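Local coordinates for lipoprotein (Streptococcus pneumoniae, PDB 3CX3) that binds zinc and probably delivers it to an ABC transporter as the surface-anchored, substrate-binding lipoprotein of a pneumococcal zinc-uptake system, at residues S41-F46 with P257-P262; T15-I20 with T68-A73; G195-G200 with Q219-T224; K228-E233 with T243-T248. One frame throughout, in Å; residues are numbered along the deposited sequence.

In the fold
Contact 1 sits at the zinc between two lobes, each built on a four-stranded parallel sheet and joined here through H44 and E259. Contact 2 lies in the first lobe, with sheet 33-36, 12-15, 61-64, 86-89; its centre is about 10 Å from that of contact 1, and F17 CD2 packs 3.2 Å from E259 O. Contacts 3 and 4, about 12 Å apart centre to centre, fix helices 213-224 and 239-245 to the second lobe's sheet. Contact 4 reaches the site through E233, whose OE2 hydrogen-bonds ND1 of the zinc ligand H184 and packs 3.6 Å from P257 CG. Contact 3 stays about 10 Å from contact 1 at the nearest atoms.

Contact 1 of 4, residues S41-F46 with P257-P262; sequences SGIHSF and PLESDP. With ZN (zinc ion), chain E.
H44 and E259 meet through a zinc ion, their side chains crossing at about a right angle. The metal is bound by H44 NE2 at 2.0 Å and by E259 OE2 at 2.1 Å. E259 OE1 lies 3.2 Å from the zinc, well beyond OE2, so the carboxylate binds essentially through one oxygen. The carboxylate stands at the edge of the imidazole, with E259 CD in the ring plane, yet the carboxylate and ring planes are turned 67° apart. E259 OE1 comes to 3.4 Å from H44 CD2, beside the ring carbon next to the ligating nitrogen.

E259 reaches the metal because CG lies anti to its carbonyl carbon (chi1 -77°) and the chain runs extended beyond that atom. I43 packs across the aliphatic part of this chain, again at about a right angle, with I43 CG2 3.9 Å from E259 CG. On the other loop, the backbone bond from S45 N to G42 O (3.0 Å) closes a beta turn with I43 and H44 at its two central positions.

H120 and H184 complete the site, and the H44 ring also meets both of their rings. The two loops follow strands 33-36 and 252-254 of different sheets, placing the metal between the lobes. In this three-histidine, one-carboxylate set suited to zinc, the carboxylate alone would probably offset part of the metal charge, while the imidazoles, probably neutral, donate lone pairs.

Contact 2 of 4, residues T15-I20 with T68-A73; sequences TSFYPI and TLESWA
S16 and E70 make the polar part of the contact: S16 OG donates to E70 OE2 in a very short hydrogen bond of 2.4 Å, a length to be read with caution at this resolution. The hydroxyl is placed between the backbone N and the carbonyl carbon (chi1 54°), while the glutamate chain bends at chi2 to bring its carboxylate across. That buried carboxylate has further donors in the loop just before it, since H65 N bonds to OE2 and S66 N to OE1.

Segment 15-20 runs from the end of strand 12-15 into helix 18-28, with F17 at the N-cap position, and segment 68-73 is in the loop after the neighbouring parallel strand 61-64. The contact therefore ties the two together beyond the C-terminal strand ends of the lobe's sheet, where the L69 side chain is about 6 Å from the zinc.

Apolar packing centres on F17 and L69, whose side chains cross at about a right angle. L69 CD1 touches the ring obliquely, 3.7 Å from F17 CE1 and 3.8 Å from F17 CZ. The ring and the E70 carboxylate are almost perpendicular, 87° apart, with E70 OE2 4.0 Å from F17 CD1. P19 CD lies over one face of the phenyl ring, and W122 meets that ring edge-to-face.

Contact 3 of 4, residues G195-G200 with Q219-T224; sequences GLNQLG and QEFVKT
L199 and F221 join an outermost strand to a helix packed on its sheet, the alpha/beta layering of this lobe. Strand 198-200 pairs in parallel with strand 180-182, and helix 213-224 lies against it, its six residues from Q219 onward belonging to its last turns.

Along the helix, E220 takes part through its backbone, where its carbonyl oxygen accepts from T224 N at 2.6 Å. F221 then carries the contact. Its CG is anti to the backbone N (chi1 -176°), which sends the ring out from the helix toward the strand to meet L199 coming from the opposite direction. L199 CD2 sits over one face of the ring, 3.7 Å from the centroid and 18° off the ring normal, which defines a CH-pi contact. The methyl is offset toward the rim, nearest F221 CD2 at 3.5 Å. L199 CB adds a second touch at F221 CE2, 3.9 Å away.

The edge of the same ring faces N197, whose ND2 stands near the ring plane, 4.3 Å from F221 CZ. Around the ring, T179 and Y225 also pack on F221. The segment ends with T224, whose hydroxyl turns back on the helix: T224 OG1 donates to E220 O at 2.6 Å, from 45° above the carbonyl plane, so this oxygen takes two bonds from one residue.

Contact 4 of 4, residues K228-E233 with T243-T248; sequences KTIFTE and TLVKST
I230, L244 and V245 make up the contact, with no hydrogen bond between the segments. I230 has the most area buried, 74 Å², and its side chain points from the strand toward L244 and V245. Its CG1 lies between the backbone N and the carbonyl carbon (chi1 45°), while chi2 is close to 180°, so the CD1 methyl extends outward and does most of the touching. I230 CD1 comes to 3.4 Å from V245 CG2 and to 3.7 Å from L244 CB, set against both of these consecutive residues.

L244 contributes 35 Å². Besides its CB, it offers a methyl: L244 CD2 lies 3.7 Å from I230 CG2, so both branches of the isoleucine find a partner on this one residue. The two side chains cross obliquely. Here strand 230-232, helix 239-245 and strand 252-254 form a beta-alpha-beta unit, whose helix packs on the sheet through this leucine and valine. L244 also touches L215 and I218 on helix 213-224, so it is wedged between strand and neighbouring helix.

V245, with 24 Å², uses one branch alone. It is CG2 that faces the isoleucine, reaching I230 CG1 at 4.0 Å as well as the terminal methyl. L252, on the unit's second strand, packs against I230 and V245 alike, which extends the apolar cluster across to the adjoining parallel strand.

Contact 1 of 4, residues S41-F46 with P257-P262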
loop_
_atom_site.group_PDB
_atom_site.type_symbol
_atom_site.label_atom_id
_atom_site.label_comp_id
_atom_site.label_asym_id
_atom_site.label_seq_id
_atom_site.Cartn_x
_atom_site.Cartn_y
_atom_site.Cartn_z
ATOM N N SER A 41 -6.338 10.937 -7.103
ATOM C CA SER A 41 -5.735 10.706 -8.434
ATOM C C SER A 41 -5.040 9.330 -8.523
ATOM O O SER A 41 -5.472 8.467 -9.314
ATOM C CB SER A 41 -4.787 11.845 -8.867
ATOM O OG SER A 41 -3.981 11.469 -9.977
ATOM N N GLY A 42 -3.984 9.125 -7.727
ATOM C CA GLY A 42 -3.208 7.872 -7.785
ATOM C C GLY A 42 -1.759 8.022 -7.363
ATOM O O GLY A 42 -0.963 8.649 -8.071
ATOM N N ILE A 43 -1.421 7.406 -6.226
ATOM C CA ILE A 43 -0.194 7.693 -5.459
ATOM C C ILE A 43 1.114 7.702 -6.261
ATOM O O ILE A 43 2.042 8.439 -5.912
ATOM C CB ILE A 43 -0.045 6.738 -4.200
ATOM C CG1 ILE A 43 1.129 7.157 -3.311
ATOM C CG2 ILE A 43 0.117 5.262 -4.614
ATOM C CD1 ILE A 43 0.952 8.466 -2.584
ATOM N N HIS A 44 1.177 6.847 -7.292
ATOM C CA HIS A 44 2.342 6.685 -8.160
ATOM C C HIS A 44 2.617 7.913 -9.064
ATOM O O HIS A 44 3.764 8.335 -9.227
ATOM C CB HIS A 44 2.188 5.410 -9.002
ATOM C CG HIS A 44 2.299 4.131 -8.214
ATOM N ND1 HIS A 44 3.504 3.513 -7.951
ATOM C CD2 HIS A 44 1.352 3.341 -7.658
ATOM C CE1 HIS A 44 3.296 2.414 -7.250
ATOM N NE2 HIS A 44 1.999 2.288 -7.055
ATOM N N SER A 45 1.561 8.487 -9.637
ATOM C CA SER A 45 1.698 9.628 -10.559
ATOM C C SER A 45 1.330 10.984 -9.924
ATOM O O SER A 45 1.420 12.021 -10.579
ATOM C CB SER A 45 0.839 9.393 -11.800
ATOM O OG SER A 45 -0.534 9.390 -11.433
ATOM N N PHE A 46 0.915 10.962 -8.657
ATOM C CA PHE A 46 0.341 12.129 -7.997
ATOM C C PHE A 46 1.398 13.166 -7.635
ATOM O O PHE A 46 2.468 12.824 -7.134
ATOM C CB PHE A 46 -0.405 11.690 -6.730
ATOM C CG PHE A 46 -0.937 12.834 -5.906
ATOM C CD1 PHE A 46 -2.183 13.411 -6.202
ATOM C CD2 PHE A 46 -0.202 13.342 -4.834
ATOM C CE1 PHE A 46 -2.675 14.479 -5.431
ATOM C CE2 PHE A 46 -0.694 14.407 -4.067
ATOM C CZ PHE A 46 -1.929 14.976 -4.372
ATOM N N PRO A 257 -4.995 -3.236 -4.187
ATOM C CA PRO A 257 -3.646 -3.011 -3.679
ATOM C C PRO A 257 -3.649 -1.929 -2.579
ATOM O O PRO A 257 -2.566 -1.535 -2.088
ATOM C CB PRO A 257 -2.887 -2.543 -4.917
ATOM C CG PRO A 257 -3.882 -1.890 -5.808
ATOM C CD PRO A 257 -5.271 -2.448 -5.415
ATOM N N LEU A 258 -4.856 -1.478 -2.206
ATOM C CA LEU A 258 -5.106 -0.490 -1.149
ATOM C C LEU A 258 -4.491 0.893 -1.348
ATOM O O LEU A 258 -4.299 1.646 -0.407
ATOM C CB LEU A 258 -4.773 -1.049 0.234
ATOM C CG LEU A 258 -5.310 -2.446 0.552
ATOM C CD1 LEU A 258 -4.615 -3.014 1.798
ATOM C CD2 LEU A 258 -6.826 -2.501 0.710
ATOM N N GLU A 259 -4.223 1.234 -2.593
ATOM C CA GLU A 259 -3.691 2.536 -2.934
ATOM C C GLU A 259 -4.750 3.640 -2.874
ATOM O O GLU A 259 -4.465 4.758 -2.435
ATOM C CB GLU A 259 -3.025 2.461 -4.297
ATOM C CG GLU A 259 -1.657 1.798 -4.265
ATOM C CD GLU A 259 -1.245 1.316 -5.619
ATOM O OE1 GLU A 259 -1.613 1.972 -6.611
ATOM O OE2 GLU A 259 -0.581 0.264 -5.699
ATOM N N SER A 260 -5.959 3.323 -3.339
ATOM C CA SER A 260 -7.151 4.106 -3.024
ATOM C C SER A 260 -7.735 3.539 -1.739
ATOM O O SER A 260 -7.357 2.447 -1.289
ATOM C CB SER A 260 -8.191 3.970 -4.137
ATOM O OG SER A 260 -7.670 4.387 -5.389
ATOM N N ASP A 261 -8.654 4.278 -1.138
ATOM C CA ASP A 261 -9.416 3.733 -0.029
ATOM C C ASP A 261 -10.801 3.337 -0.503
ATOM O O ASP A 261 -11.434 4.083 -1.250
ATOM C CB ASP A 261 -9.478 4.691 1.156
ATOM C CG ASP A 261 -9.951 6.058 0.776
ATOM O OD1 ASP A 261 -9.321 6.683 -0.111
ATOM O OD2 ASP A 261 -10.947 6.516 1.382
ATOM N N PRO A 262 -11.262 2.142 -0.087
ATOM C CA PRO A 262 -12.535 1.548 -0.522
ATOM C C PRO A 262 -13.741 2.161 0.192
ATOM O O PRO A 262 -14.861 1.639 0.103
ATOM C CB PRO A 262 -12.383 0.075 -0.098
ATOM C CG PRO A 262 -10.923 -0.085 0.356
ATOM C CD PRO A 262 -10.536 1.253 0.837
HETATM ZN ZN ZN E . 1.196 0.487 -6.751
#

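Contact 2 of 4, residues T15-I20 with T68-A73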
loop_
_atom_site.group_PDB
_atom_site.type_symbol
_atom_site.label_atom_id
_atom_site.label_comp_id
_atom_site.label_asym_id
_atom_site.label_seq_id
_atom_site.Cartn_x
_atom_site.Cartn_y
_atom_site.Cartn_z
ATOM N N THR A 15 -1.500 13.219 5.716
ATOM C CA THR A 15 -1.202 11.840 5.420
ATOM C C THR A 15 -1.254 11.661 3.918
ATOM O O THR A 15 -2.093 12.270 3.261
ATOM C CB THR A 15 -2.214 11.010 6.176
ATOM O OG1 THR A 15 -1.576 10.483 7.358
ATOM C CG2 THR A 15 -2.819 9.945 5.327
ATOM N N SER A 16 -0.345 10.868 3.361
ATOM C CA SER A 16 -0.184 10.867 1.905
ATOM C C SER A 16 -1.322 10.155 1.209
ATOM O O SER A 16 -2.084 10.788 0.455
ATOM C CB SER A 16 1.186 10.369 1.449
ATOM O OG SER A 16 1.501 9.104 1.974
ATOM N N PHE A 17 -1.457 8.859 1.496
ATOM C CA PHE A 17 -2.495 8.025 0.897
ATOM C C PHE A 17 -2.978 6.970 1.906
ATOM O O PHE A 17 -2.566 7.030 3.063
ATOM C CB PHE A 17 -2.048 7.485 -0.477
ATOM C CG PHE A 17 -1.180 6.260 -0.427
ATOM C CD1 PHE A 17 0.066 6.270 0.231
ATOM C CD2 PHE A 17 -1.574 5.111 -1.096
ATOM C CE1 PHE A 17 0.886 5.124 0.257
ATOM C CE2 PHE A 17 -0.786 3.974 -1.074
ATOM C CZ PHE A 17 0.475 3.985 -0.396
ATOM N N TYR A 18 -3.853 6.050 1.490
ATOM C CA TYR A 18 -4.650 5.246 2.426
ATOM C C TYR A 18 -3.925 4.355 3.454
ATOM O O TYR A 18 -4.265 4.405 4.637
ATOM C CB TYR A 18 -5.730 4.424 1.725
ATOM C CG TYR A 18 -6.345 3.419 2.669
ATOM C CD1 TYR A 18 -7.282 3.827 3.617
ATOM C CD2 TYR A 18 -5.974 2.066 2.641
ATOM C CE1 TYR A 18 -7.868 2.907 4.503
ATOM C CE2 TYR A 18 -6.541 1.136 3.534
ATOM C CZ TYR A 18 -7.488 1.576 4.461
ATOM O OH TYR A 18 -8.077 0.722 5.354
ATOM N N PRO A 19 -2.996 3.471 3.010
ATOM C CA PRO A 19 -2.351 2.626 4.024
ATOM C C PRO A 19 -1.780 3.480 5.136
ATOM O O PRO A 19 -1.693 3.032 6.265
ATOM C CB PRO A 19 -1.220 1.941 3.256
ATOM C CG PRO A 19 -1.664 1.933 1.835
ATOM C CD PRO A 19 -2.519 3.160 1.646
ATOM N N ILE A 20 -1.396 4.706 4.804
ATOM C CA ILE A 20 -0.841 5.636 5.787
ATOM C C ILE A 20 -1.976 6.243 6.628
ATOM O O ILE A 20 -1.914 6.249 7.861
ATOM C CB ILE A 20 -0.009 6.749 5.100
ATOM C CG1 ILE A 20 1.375 6.249 4.687
ATOM C CG2 ILE A 20 0.202 7.877 6.046
ATOM C CD1 ILE A 20 1.451 4.786 4.362
ATOM N N THR A 68 11.006 6.428 -1.944
ATOM C CA THR A 68 10.844 5.689 -3.198
ATOM C C THR A 68 9.407 5.683 -3.801
ATOM O O THR A 68 9.180 5.085 -4.883
ATOM C CB THR A 68 11.274 4.227 -2.992
ATOM O OG1 THR A 68 10.315 3.557 -2.173
ATOM C CG2 THR A 68 12.595 4.162 -2.303
ATOM N N LEU A 69 8.451 6.326 -3.118
ATOM C CA LEU A 69 7.072 6.391 -3.594
ATOM C C LEU A 69 6.646 7.863 -3.742
ATOM O O LEU A 69 6.604 8.424 -4.847
ATOM C CB LEU A 69 6.136 5.668 -2.614
ATOM C CG LEU A 69 4.967 4.775 -3.089
ATOM C CD1 LEU A 69 3.738 4.900 -2.127
ATOM C CD2 LEU A 69 4.577 4.976 -4.586
ATOM N N GLU A 70 6.335 8.481 -2.609
ATOM C CA GLU A 70 6.106 9.904 -2.564
ATOM C C GLU A 70 7.462 10.622 -2.681
ATOM O O GLU A 70 8.106 10.936 -1.671
ATOM C CB GLU A 70 5.358 10.275 -1.292
ATOM C CG GLU A 70 4.115 9.407 -1.025
ATOM C CD GLU A 70 4.360 8.335 0.023
ATOM O OE1 GLU A 70 5.443 7.659 -0.047
ATOM O OE2 GLU A 70 3.483 8.191 0.928
ATOM N N SER A 71 7.879 10.831 -3.938
ATOM C CA SER A 71 9.145 11.497 -4.314
ATOM C C SER A 71 9.237 12.977 -3.934
ATOM O O SER A 71 10.323 13.444 -3.590
ATOM C CB SER A 71 9.388 11.374 -5.818
ATOM O OG SER A 71 9.807 10.072 -6.161
ATOM N N TRP A 72 8.137 13.729 -4.055
ATOM C CA TRP A 72 8.055 15.022 -3.372
ATOM C C TRP A 72 7.948 14.587 -1.919
ATOM O O TRP A 72 7.274 13.604 -1.639
ATOM C CB TRP A 72 6.777 15.774 -3.746
ATOM C CG TRP A 72 5.628 15.317 -2.884
ATOM C CD1 TRP A 72 5.255 15.810 -1.649
ATOM C CD2 TRP A 72 4.768 14.217 -3.151
ATOM N NE1 TRP A 72 4.189 15.094 -1.154
ATOM C CE2 TRP A 72 3.875 14.109 -2.054
ATOM C CE3 TRP A 72 4.649 13.327 -4.220
ATOM C CZ2 TRP A 72 2.884 13.151 -2.004
ATOM C CZ3 TRP A 72 3.676 12.373 -4.168
ATOM C CH2 TRP A 72 2.798 12.292 -3.067
ATOM N N ALA A 73 8.581 15.276 -0.983
ATOM C CA ALA A 73 8.442 14.901 0.439
ATOM C C ALA A 73 9.788 15.083 1.041
ATOM O O ALA A 73 9.937 15.729 2.080
ATOM C CB ALA A 73 7.983 13.446 0.614
#

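Contact 3 of 4, residues G195-G200 with Q219-T224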
loop_
_atom_site.group_PDB
_atom_site.type_symbol
_atom_site.label_atom_id
_atom_site.label_comp_id
_atom_site.label_asym_id
_atom_site.label_seq_id
_atom_site.Cartn_x
_atom_site.Cartn_y
_atom_site.Cartn_z
ATOM N N GLY A 195 4.823 -17.937 -0.769
ATOM C CA GLY A 195 5.294 -18.955 -1.703
ATOM C C GLY A 195 4.750 -18.772 -3.103
ATOM O O GLY A 195 5.256 -19.366 -4.056
ATOM N N LEU A 196 3.704 -17.954 -3.225
ATOM C CA LEU A 196 3.151 -17.589 -4.511
ATOM C C LEU A 196 4.174 -16.796 -5.315
ATOM O O LEU A 196 5.146 -16.261 -4.762
ATOM C CB LEU A 196 1.910 -16.721 -4.319
ATOM C CG LEU A 196 0.855 -17.160 -3.301
ATOM C CD1 LEU A 196 -0.100 -16.009 -3.057
ATOM C CD2 LEU A 196 0.096 -18.402 -3.771
ATOM N N ASN A 197 3.959 -16.749 -6.628
ATOM C CA ASN A 197 4.659 -15.805 -7.483
ATOM C C ASN A 197 3.641 -15.042 -8.320
ATOM O O ASN A 197 2.653 -15.613 -8.770
ATOM C CB ASN A 197 5.718 -16.486 -8.351
ATOM C CG ASN A 197 5.127 -17.271 -9.480
ATOM O OD1 ASN A 197 4.502 -18.309 -9.268
ATOM N ND2 ASN A 197 5.328 -16.787 -10.706
ATOM N N GLN A 198 3.877 -13.749 -8.489
ATOM C CA GLN A 198 2.956 -12.915 -9.249
ATOM C C GLN A 198 3.505 -12.398 -10.558
ATOM O O GLN A 198 4.697 -12.471 -10.830
ATOM C CB GLN A 198 2.453 -11.725 -8.409
ATOM C CG GLN A 198 3.518 -10.927 -7.724
ATOM C CD GLN A 198 4.216 -9.967 -8.639
ATOM O OE1 GLN A 198 3.588 -9.123 -9.286
ATOM N NE2 GLN A 198 5.538 -10.059 -8.674
ATOM N N LEU A 199 2.596 -11.871 -11.368
ATOM C CA LEU A 199 2.954 -11.075 -12.531
ATOM C C LEU A 199 2.005 -9.883 -12.619
ATOM O O LEU A 199 0.758 -10.029 -12.539
ATOM C CB LEU A 199 2.936 -11.910 -13.818
ATOM C CG LEU A 199 3.360 -11.215 -15.114
ATOM C CD1 LEU A 199 4.869 -10.926 -15.159
ATOM C CD2 LEU A 199 2.962 -12.056 -16.313
ATOM N N GLY A 200 2.596 -8.698 -12.742
ATOM C CA GLY A 200 1.799 -7.503 -12.971
ATOM C C GLY A 200 1.737 -7.189 -14.449
ATOM O O GLY A 200 2.734 -7.363 -15.168
ATOM N N GLN A 219 0.660 -12.670 -22.270
ATOM C CA GLN A 219 -0.413 -13.449 -22.902
ATOM C C GLN A 219 -0.199 -14.949 -22.788
ATOM O O GLN A 219 -1.151 -15.695 -22.574
ATOM C CB GLN A 219 -0.541 -13.100 -24.381
ATOM C CG GLN A 219 -1.654 -12.135 -24.721
ATOM C CD GLN A 219 -1.819 -11.967 -26.226
ATOM O OE1 GLN A 219 -1.505 -10.908 -26.778
ATOM N NE2 GLN A 219 -2.302 -13.022 -26.901
ATOM N N GLU A 220 1.052 -15.382 -22.939
ATOM C CA GLU A 220 1.405 -16.800 -22.994
ATOM C C GLU A 220 1.758 -17.334 -21.633
ATOM O O GLU A 220 1.678 -18.537 -21.389
ATOM C CB GLU A 220 2.548 -17.026 -23.984
ATOM C CG GLU A 220 2.020 -17.318 -25.390
ATOM C CD GLU A 220 2.673 -16.475 -26.468
ATOM O OE1 GLU A 220 3.925 -16.373 -26.462
ATOM O OE2 GLU A 220 1.925 -15.928 -27.323
ATOM N N PHE A 221 2.152 -16.412 -20.759
ATOM C CA PHE A 221 2.330 -16.660 -19.344
ATOM C C PHE A 221 1.029 -17.137 -18.708
ATOM O O PHE A 221 1.023 -18.032 -17.862
ATOM C CB PHE A 221 2.789 -15.365 -18.672
ATOM C CG PHE A 221 3.094 -15.520 -17.224
ATOM C CD1 PHE A 221 4.404 -15.727 -16.803
ATOM C CD2 PHE A 221 2.075 -15.479 -16.282
ATOM C CE1 PHE A 221 4.708 -15.878 -15.454
ATOM C CE2 PHE A 221 2.353 -15.634 -14.942
ATOM C CZ PHE A 221 3.683 -15.836 -14.519
ATOM N N VAL A 222 -0.068 -16.507 -19.115
ATOM C CA VAL A 222 -1.413 -16.863 -18.690
ATOM C C VAL A 222 -1.701 -18.305 -19.101
ATOM O O VAL A 222 -2.371 -19.054 -18.376
ATOM C CB VAL A 222 -2.441 -15.902 -19.344
ATOM C CG1 VAL A 222 -3.871 -16.202 -18.886
ATOM C CG2 VAL A 222 -2.087 -14.459 -19.029
ATOM N N LYS A 223 -1.172 -18.679 -20.266
ATOM C CA LYS A 223 -1.357 -20.007 -20.822
ATOM C C LYS A 223 -0.402 -21.024 -20.179
ATOM O O LYS A 223 -0.849 -22.013 -19.617
ATOM C CB LYS A 223 -1.216 -19.961 -22.357
ATOM C CG LYS A 223 -1.677 -21.230 -23.095
ATOM C CD LYS A 223 -3.196 -21.275 -23.270
ATOM C CE LYS A 223 -3.655 -22.627 -23.810
ATOM N NZ LYS A 223 -3.527 -23.709 -22.783
ATOM N N THR A 224 0.903 -20.769 -20.268
ATOM C CA THR A 224 1.940 -21.612 -19.650
ATOM C C THR A 224 1.619 -22.005 -18.214
ATOM O O THR A 224 1.579 -23.189 -17.881
ATOM C CB THR A 224 3.283 -20.875 -19.582
ATOM O OG1 THR A 224 3.532 -20.222 -20.829
ATOM C CG2 THR A 224 4.421 -21.834 -19.251
#

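Contact 4 of 4, residues K228-E233 with T243-T248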
loop_
_atom_site.group_PDB
_atom_site.type_symbol
_atom_site.label_atom_id
_atom_site.label_comp_id
_atom_site.label_asym_id
_atom_site.label_seq_id
_atom_site.Cartn_x
_atom_site.Cartn_y
_atom_site.Cartn_z
ATOM N N LYS A 228 -6.401 -18.170 -14.847
ATOM C CA LYS A 228 -7.823 -18.243 -15.149
ATOM C C LYS A 228 -8.494 -16.903 -14.936
ATOM O O LYS A 228 -9.477 -16.575 -15.595
ATOM C CB LYS A 228 -8.479 -19.281 -14.238
ATOM C CG LYS A 228 -8.008 -20.724 -14.469
ATOM C CD LYS A 228 -8.622 -21.698 -13.437
ATOM C CE LYS A 228 -8.661 -23.160 -13.986
ATOM N NZ LYS A 228 -9.068 -24.151 -12.898
ATOM N N THR A 229 -7.943 -16.130 -14.006
ATOM C CA THR A 229 -8.477 -14.838 -13.638
ATOM C C THR A 229 -7.341 -13.831 -13.727
ATOM O O THR A 229 -6.271 -14.051 -13.174
ATOM C CB THR A 229 -9.055 -14.878 -12.188
ATOM O OG1 THR A 229 -10.150 -15.806 -12.126
ATOM C CG2 THR A 229 -9.531 -13.515 -11.736
ATOM N N ILE A 230 -7.565 -12.746 -14.457
ATOM C CA ILE A 230 -6.701 -11.592 -14.321
ATOM C C ILE A 230 -7.357 -10.715 -13.253
ATOM O O ILE A 230 -8.578 -10.525 -13.263
ATOM C CB ILE A 230 -6.438 -10.858 -15.671
ATOM C CG1 ILE A 230 -7.724 -10.678 -16.476
ATOM C CG2 ILE A 230 -5.418 -11.635 -16.522
ATOM C CD1 ILE A 230 -7.534 -9.895 -17.760
ATOM N N PHE A 231 -6.562 -10.250 -12.296
ATOM C CA PHE A 231 -7.081 -9.421 -11.219
ATOM C C PHE A 231 -6.933 -7.923 -11.528
ATOM O O PHE A 231 -5.834 -7.371 -11.467
ATOM C CB PHE A 231 -6.391 -9.755 -9.891
ATOM C CG PHE A 231 -6.742 -11.105 -9.331
ATOM C CD1 PHE A 231 -7.994 -11.338 -8.753
ATOM C CD2 PHE A 231 -5.807 -12.144 -9.349
ATOM C CE1 PHE A 231 -8.315 -12.601 -8.207
ATOM C CE2 PHE A 231 -6.113 -13.416 -8.815
ATOM C CZ PHE A 231 -7.369 -13.637 -8.235
ATOM N N THR A 232 -8.046 -7.270 -11.862
ATOM C CA THR A 232 -8.044 -5.828 -12.065
ATOM C C THR A 232 -8.349 -5.110 -10.771
ATOM O O THR A 232 -8.571 -5.741 -9.747
ATOM C CB THR A 232 -9.077 -5.375 -13.117
ATOM O OG1 THR A 232 -10.339 -6.010 -12.874
ATOM C CG2 THR A 232 -8.597 -5.702 -14.508
ATOM N N GLU A 233 -8.321 -3.783 -10.830
ATOM C CA GLU A 233 -8.913 -2.939 -9.799
ATOM C C GLU A 233 -10.164 -2.271 -10.364
ATOM O O GLU A 233 -10.556 -2.510 -11.508
ATOM C CB GLU A 233 -7.932 -1.862 -9.340
ATOM C CG GLU A 233 -6.515 -2.338 -9.049
ATOM C CD GLU A 233 -5.476 -1.342 -9.548
ATOM O OE1 GLU A 233 -5.895 -0.291 -10.086
ATOM O OE2 GLU A 233 -4.254 -1.600 -9.419
ATOM N N THR A 243 -8.697 -6.021 -22.025
ATOM C CA THR A 243 -8.343 -6.502 -23.353
ATOM C C THR A 243 -7.280 -7.617 -23.278
ATOM O O THR A 243 -6.275 -7.606 -23.994
ATOM C CB THR A 243 -7.925 -5.315 -24.274
ATOM O OG1 THR A 243 -6.739 -4.704 -23.763
ATOM C CG2 THR A 243 -9.034 -4.239 -24.344
ATOM N N LEU A 244 -7.537 -8.585 -22.400
ATOM C CA LEU A 244 -6.611 -9.676 -22.086
ATOM C C LEU A 244 -7.442 -10.901 -21.754
ATOM O O LEU A 244 -7.008 -12.038 -21.933
ATOM C CB LEU A 244 -5.743 -9.306 -20.888
ATOM C CG LEU A 244 -4.330 -9.868 -20.808
ATOM C CD1 LEU A 244 -3.427 -9.017 -21.651
ATOM C CD2 LEU A 244 -3.875 -9.854 -19.371
ATOM N N VAL A 245 -8.630 -10.645 -21.221
ATOM C CA VAL A 245 -9.732 -11.566 -21.358
ATOM C C VAL A 245 -10.057 -11.419 -22.833
ATOM O O VAL A 245 -10.066 -12.395 -23.587
ATOM C CB VAL A 245 -10.971 -11.107 -20.557
ATOM C CG1 VAL A 245 -11.903 -12.283 -20.269
ATOM C CG2 VAL A 245 -10.567 -10.415 -19.270
ATOM N N LYS A 246 -10.269 -10.163 -23.233
ATOM C CA LYS A 246 -10.619 -9.777 -24.603
ATOM C C LYS A 246 -9.469 -10.026 -25.595
ATOM O O LYS A 246 -9.246 -9.247 -26.538
ATOM C CB LYS A 246 -11.098 -8.314 -24.633
ATOM C CG LYS A 246 -12.258 -8.035 -23.666
ATOM C CD LYS A 246 -12.726 -6.576 -23.695
ATOM C CE LYS A 246 -14.039 -6.391 -22.912
ATOM N NZ LYS A 246 -13.914 -6.646 -21.432
ATOM N N SER A 247 -8.742 -11.114 -25.344
ATOM C CA SER A 247 -7.766 -11.686 -26.263
ATOM C C SER A 247 -7.807 -13.197 -26.028
ATOM O O SER A 247 -8.896 -13.785 -26.026
ATOM C CB SER A 247 -6.360 -11.102 -26.042
ATOM O OG SER A 247 -5.678 -11.734 -24.968
ATOM N N THR A 248 -6.646 -13.822 -25.819
ATOM C CA THR A 248 -6.597 -15.247 -25.489
ATOM C C THR A 248 -6.969 -15.436 -24.009
ATOM O O THR A 248 -6.650 -14.592 -23.162
ATOM C CB THR A 248 -5.213 -15.907 -25.864
ATOM O OG1 THR A 248 -5.381 -17.316 -26.110
ATOM C CG2 THR A 248 -4.152 -15.691 -24.769
#